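Local coordinates for protein EH1AB1 (Metagenome, PDB 6I8F) that hydrolyses esters, probably through a catalytic triad in an alpha/beta-hydrolase fold, at residues Gln186-Asp190 / Ala191-Gly195; His228-Trp231 / Phe232-Tyr236. One frame throughout, in Å; residues are numbered along the deposited sequence.

Contact 1: Gln186-Asp190 / Ala191-Gly195; sequences QACRD and AGETG
Cys188 and Arg189 receive the backbone of Gly192 and Glu193 in a Schellman motif, the local turn that ends helix 176-190 and directs the chain toward strand 198-202. In this alpha/beta-hydrolase fold, that helix follows the strand-to-helix turn that is probably the nucleophile elbow, and the Schellman turn lies at its far, surface end. Two nested bonds define the motif. The outer runs from Glu193 N to Cys188 O over 3.0 Å, the inner from Gly192 N to Arg189 O, also 3.0 Å, with the donor well above the carbonyl plane. Gly192 adopts a phi of 71°, a conformation that glycine takes more readily than other residues. Just before it, Ala191 N still makes the ordinary helical bond to Ala187 O (3.0 Å), and its small methyl group rests against that same carbonyl.

Charged side chains flank the turn. Arg189 reaches round to its neighbour Asp190 and grips OD1 side-on with NE (3.0 Å) and NH2 (3.1 Å), the oxygen lying in the guanidinium plane. Together with the bonds from NH1 to the backbone oxygens of Asp255 and Thr257, this salt bridge holds the guanidinium in place. Glu193, with CG wedged between its own N and carbonyl carbon (chi1 36°), passes over Cys188 O and sends OE1 to Arg153 and Arg156 of helix 143-157. The turn is thereby tied to that neighbouring helix.

Cys188, small and buried, fits between the returning backbone of Thr194 and Gly195 and Phe152 of helix 143-157. Without a side chain of its own, Gly195 folds back close upon it: Gly195 CA sits 3.6 Å from Cys188 CB, while Cys188 SG lies 4.0 Å from Thr194 O.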
loop_
_atom_site.group_PDB
_atom_site.type_symbol
_atom_site.label_atom_id
_atom_site.label_comp_id
_atom_site.label_asym_id
_atom_site.label_seq_id
_atom_site.Cartn_x
_atom_site.Cartn_y
_atom_site.Cartn_z
ATOM N N GLN A 186 11.887 5.150 16.408
ATOM C CA GLN A 186 11.634 6.119 17.492
ATOM C C GLN A 186 12.918 6.366 18.296
ATOM O O GLN A 186 13.201 7.515 18.646
ATOM C CB GLN A 186 10.507 5.658 18.415
ATOM C CG GLN A 186 9.131 5.818 17.808
ATOM C CD GLN A 186 8.062 5.631 18.850
ATOM O OE1 GLN A 186 8.309 5.814 20.042
ATOM N NE2 GLN A 186 6.872 5.255 18.403
ATOM N N ALA A 187 13.699 5.302 18.519
ATOM C CA ALA A 187 14.962 5.373 19.285
ATOM C C ALA A 187 15.969 6.289 18.589
ATOM O O ALA A 187 16.518 7.205 19.209
ATOM C CB ALA A 187 15.537 4.001 19.479
ATOM N N CYS A 188 16.184 6.064 17.290
ATOM C CA CYS A 188 17.076 6.923 16.508
ATOM C C CYS A 188 16.582 8.374 16.519
ATOM O O CYS A 188 17.368 9.311 16.697
ATOM C CB CYS A 188 17.204 6.443 15.072
ATOM S SG CYS A 188 18.037 4.843 14.987
ATOM N N ARG A 189 15.278 8.560 16.328
ATOM C CA ARG A 189 14.752 9.898 16.281
ATOM C C ARG A 189 14.972 10.584 17.640
ATOM O O ARG A 189 15.463 11.707 17.689
ATOM C CB ARG A 189 13.266 9.913 15.922
ATOM C CG ARG A 189 12.742 11.329 15.761
ATOM C CD ARG A 189 11.272 11.470 16.026
ATOM N NE ARG A 189 10.822 10.992 17.324
ATOM C CZ ARG A 189 9.543 10.826 17.601
ATOM N NH1 ARG A 189 8.654 11.161 16.683
ATOM N NH2 ARG A 189 9.152 10.317 18.752
ATOM N N ASP A 190 14.617 9.902 18.734
ATOM C CA ASP A 190 14.695 10.499 20.073
ATOM C C ASP A 190 16.155 10.771 20.470
ATOM O O ASP A 190 16.414 11.672 21.257
ATOM C CB ASP A 190 13.974 9.639 21.108
ATOM C CG ASP A 190 12.477 9.565 20.858
ATOM O OD1 ASP A 190 12.012 10.289 19.969
ATOM O OD2 ASP A 190 11.795 8.772 21.543
ATOM N N ALA A 191 17.102 10.015 19.913
ATOM C CA ALA A 191 18.530 10.186 20.212
ATOM C C ALA A 191 19.180 11.235 19.296
ATOM O O ALA A 191 20.367 11.509 19.435
ATOM C CB ALA A 191 19.219 8.857 20.082
ATOM N N GLY A 192 18.416 11.797 18.349
ATOM C CA GLY A 192 18.915 12.805 17.429
ATOM C C GLY A 192 19.884 12.242 16.402
ATOM O O GLY A 192 20.737 12.961 15.909
ATOM N N GLU A 193 19.769 10.956 16.051
ATOM C CA GLU A 193 20.651 10.443 14.995
ATOM C C GLU A 193 19.815 10.056 13.766
ATOM O O GLU A 193 18.574 10.113 13.789
ATOM C CB GLU A 193 21.581 9.334 15.494
ATOM C CG GLU A 193 20.998 8.388 16.515
ATOM C CD GLU A 193 22.002 7.317 16.904
ATOM O OE1 GLU A 193 21.941 6.213 16.330
ATOM O OE2 GLU A 193 22.863 7.602 17.758
ATOM N N THR A 194 20.526 9.737 12.682
ATOM C CA THR A 194 19.945 9.277 11.434
ATOM C C THR A 194 19.243 7.935 11.653
ATOM O O THR A 194 19.830 6.969 12.096
ATOM C CB THR A 194 21.019 9.178 10.352
ATOM O OG1 THR A 194 21.535 10.502 10.233
ATOM C CG2 THR A 194 20.502 8.695 9.014
ATOM N N GLY A 195 17.953 7.912 11.333
ATOM C CA GLY A 195 17.173 6.735 11.447
ATOM C C GLY A 195 16.979 6.072 10.091
ATOM O O GLY A 195 17.500 6.541 9.081
#

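Contact 2: His228-Trp231 / Phe232-Tyr236; sequences HMDW and FWEAY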
loop_
_atom_site.group_PDB
_atom_site.type_symbol
_atom_site.label_atom_id
_atom_site.label_comp_id
_atom_site.label_asym_id
_atom_site.label_seq_id
_atom_site.Cartn_x
_atom_site.Cartn_y
_atom_site.Cartn_z
ATOM N N HIS A 228 -2.153 -18.128 27.634
ATOM C CA HIS A 228 -0.783 -18.563 27.460
ATOM C C HIS A 228 -0.037 -17.623 26.513
ATOM O O HIS A 228 0.928 -17.982 25.832
ATOM C CB HIS A 228 -0.673 -20.078 27.378
ATOM C CG HIS A 228 -0.253 -20.477 28.743
ATOM N ND1 HIS A 228 -1.046 -21.195 29.613
ATOM C CD2 HIS A 228 0.805 -20.041 29.459
ATOM C CE1 HIS A 228 -0.432 -21.282 30.778
ATOM N NE2 HIS A 228 0.706 -20.579 30.709
ATOM N N MET A 229 -0.447 -16.359 26.635
ATOM C CA MET A 229 0.383 -15.210 26.414
ATOM C C MET A 229 1.467 -15.137 27.503
ATOM O O MET A 229 2.561 -14.654 27.241
ATOM C CB MET A 229 -0.463 -13.933 26.454
ATOM C CG MET A 229 0.325 -12.668 26.149
ATOM S SD MET A 229 -0.702 -11.165 26.099
ATOM C CE MET A 229 -1.484 -11.313 24.493
ATOM N N ASP A 230 1.155 -15.608 28.719
ATOM C CA ASP A 230 2.055 -15.481 29.873
ATOM C C ASP A 230 3.387 -16.186 29.605
ATOM O O ASP A 230 4.429 -15.704 30.022
ATOM C CB ASP A 230 1.414 -16.024 31.149
ATOM C CG ASP A 230 0.288 -15.139 31.642
ATOM O OD1 ASP A 230 -0.524 -15.626 32.451
ATOM O OD2 ASP A 230 0.230 -13.970 31.199
ATOM N N TRP A 231 3.333 -17.313 28.893
ATOM C CA TRP A 231 4.522 -18.074 28.542
ATOM C C TRP A 231 5.540 -17.172 27.821
ATOM O O TRP A 231 6.748 -17.365 27.985
ATOM C CB TRP A 231 4.135 -19.299 27.705
ATOM C CG TRP A 231 5.239 -20.276 27.450
ATOM C CD1 TRP A 231 5.591 -21.342 28.228
ATOM C CD2 TRP A 231 6.113 -20.310 26.306
ATOM N NE1 TRP A 231 6.617 -22.038 27.647
ATOM C CE2 TRP A 231 6.961 -21.431 26.467
ATOM C CE3 TRP A 231 6.265 -19.509 25.168
ATOM C CZ2 TRP A 231 7.946 -21.759 25.533
ATOM C CZ3 TRP A 231 7.232 -19.840 24.241
ATOM C CH2 TRP A 231 8.062 -20.945 24.426
ATOM N N PHE A 232 5.039 -16.201 27.041
ATOM C CA PHE A 232 5.857 -15.221 26.340
ATOM C C PHE A 232 6.111 -14.000 27.226
ATOM O O PHE A 232 7.262 -13.576 27.426
ATOM C CB PHE A 232 5.180 -14.789 25.036
ATOM C CG PHE A 232 5.217 -15.842 23.960
ATOM C CD1 PHE A 232 6.320 -15.966 23.129
ATOM C CD2 PHE A 232 4.171 -16.740 23.811
ATOM C CE1 PHE A 232 6.368 -16.952 22.157
ATOM C CE2 PHE A 232 4.223 -17.728 22.839
ATOM C CZ PHE A 232 5.319 -17.832 22.014
ATOM N N TRP A 233 5.015 -13.421 27.716
ATOM C CA TRP A 233 5.021 -12.152 28.399
ATOM C C TRP A 233 5.925 -12.192 29.646
ATOM O O TRP A 233 6.699 -11.260 29.886
ATOM C CB TRP A 233 3.582 -11.743 28.736
ATOM C CG TRP A 233 3.504 -10.406 29.399
ATOM C CD1 TRP A 233 3.379 -10.164 30.734
ATOM C CD2 TRP A 233 3.615 -9.121 28.765
ATOM N NE1 TRP A 233 3.381 -8.816 30.974
ATOM C CE2 TRP A 233 3.519 -8.152 29.787
ATOM C CE3 TRP A 233 3.777 -8.689 27.443
ATOM C CZ2 TRP A 233 3.580 -6.784 29.525
ATOM C CZ3 TRP A 233 3.828 -7.336 27.184
ATOM C CH2 TRP A 233 3.732 -6.399 28.213
ATOM N N GLU A 234 5.857 -13.290 30.407
ATOM C CA GLU A 234 6.537 -13.407 31.695
ATOM C C GLU A 234 8.016 -13.740 31.498
ATOM O O GLU A 234 8.834 -13.506 32.386
ATOM C CB GLU A 234 5.833 -14.453 32.564
ATOM C CG GLU A 234 4.434 -14.002 32.965
ATOM C CD GLU A 234 3.726 -14.826 34.022
ATOM O OE1 GLU A 234 4.113 -15.992 34.235
ATOM O OE2 GLU A 234 2.784 -14.287 34.624
ATOM N N ALA A 235 8.354 -14.293 30.329
ATOM C CA ALA A 235 9.729 -14.556 29.991
ATOM C C ALA A 235 10.437 -13.231 29.681
ATOM O O ALA A 235 11.611 -13.033 30.020
ATOM C CB ALA A 235 9.776 -15.521 28.828
ATOM N N TYR A 236 9.696 -12.311 29.054
ATOM C CA TYR A 236 10.260 -11.112 28.407
ATOM C C TYR A 236 10.308 -9.909 29.363
ATOM O O TYR A 236 11.294 -9.183 29.409
ATOM C CB TYR A 236 9.428 -10.804 27.160
ATOM C CG TYR A 236 9.832 -9.572 26.389
ATOM C CD1 TYR A 236 11.141 -9.376 25.976
ATOM C CD2 TYR A 236 8.889 -8.610 26.052
ATOM C CE1 TYR A 236 11.509 -8.255 25.253
ATOM C CE2 TYR A 236 9.240 -7.482 25.325
ATOM C CZ TYR A 236 10.552 -7.308 24.918
ATOM O OH TYR A 236 10.896 -6.204 24.197
#
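His228 meets Phe232 through its backbone, His228 O lying 4.0 Å from Phe232 CD2 at the edge of the ring. Met229 follows, and its carbonyl oxygen serves two backbone donors. Trp233 N approaches Met229 O almost straight, in the carbonyl plane, at 2.8 Å, whereas Phe232 N comes from above that plane at 2.9 Å. Asp230 O accepts from Glu234 N. One turn apart, the carboxylates of Asp230 and Glu234 stack with planes only 5° from parallel, Asp230 OD1 standing 4.2 Å from Glu234 OE2. Their like charges probably repel, a cost that the nearby helix start may partly offset for Asp230.

Trp231 carries the main aromatic contact. Its CG stands anti to the backbone N (chi1 -171°), while Phe232 CG is anti to its carbonyl carbon, which brings these sequence neighbours together. The indole presents its edge to the phenyl face in a T-shaped stack, planes at 75° and Trp231 CE3 over the ring centre. Trp231 NE1 bonds to Leu41 O, and the indole also stacks on His43, so a large aromatic with one N-H suits this place. A bound glycerol, probably from the crystallisation liquor, lies about 5 Å from the Phe232 side chain. An aromatic-rich helix in the connection between strands 198-202 and 262-267, joined to the N-terminal region, is consistent with the cap of hormone-sensitive-lipase-like esterases.

Along the chain the two contacts come in series, neither nested nor crossing. Contact 1 closes the short turn out of helix 176-190, on the way to strand 198-202 of the central sheet. Contact 2 opens helix 230-236, within the long connection between that strand and strand 262-267. Their centres lie about 29 Å apart and their nearest atoms about 12 Å, so they do not touch. Helix 143-157 is nevertheless common to both: Phe152 and Arg153 meet contact 1, while Pro144 and Ile145 meet Tyr236, at the end of segment 232-236. The first ends a helix of the core; the second lies in a probable cap helix, whose Tyr236 also stacks on Phe105.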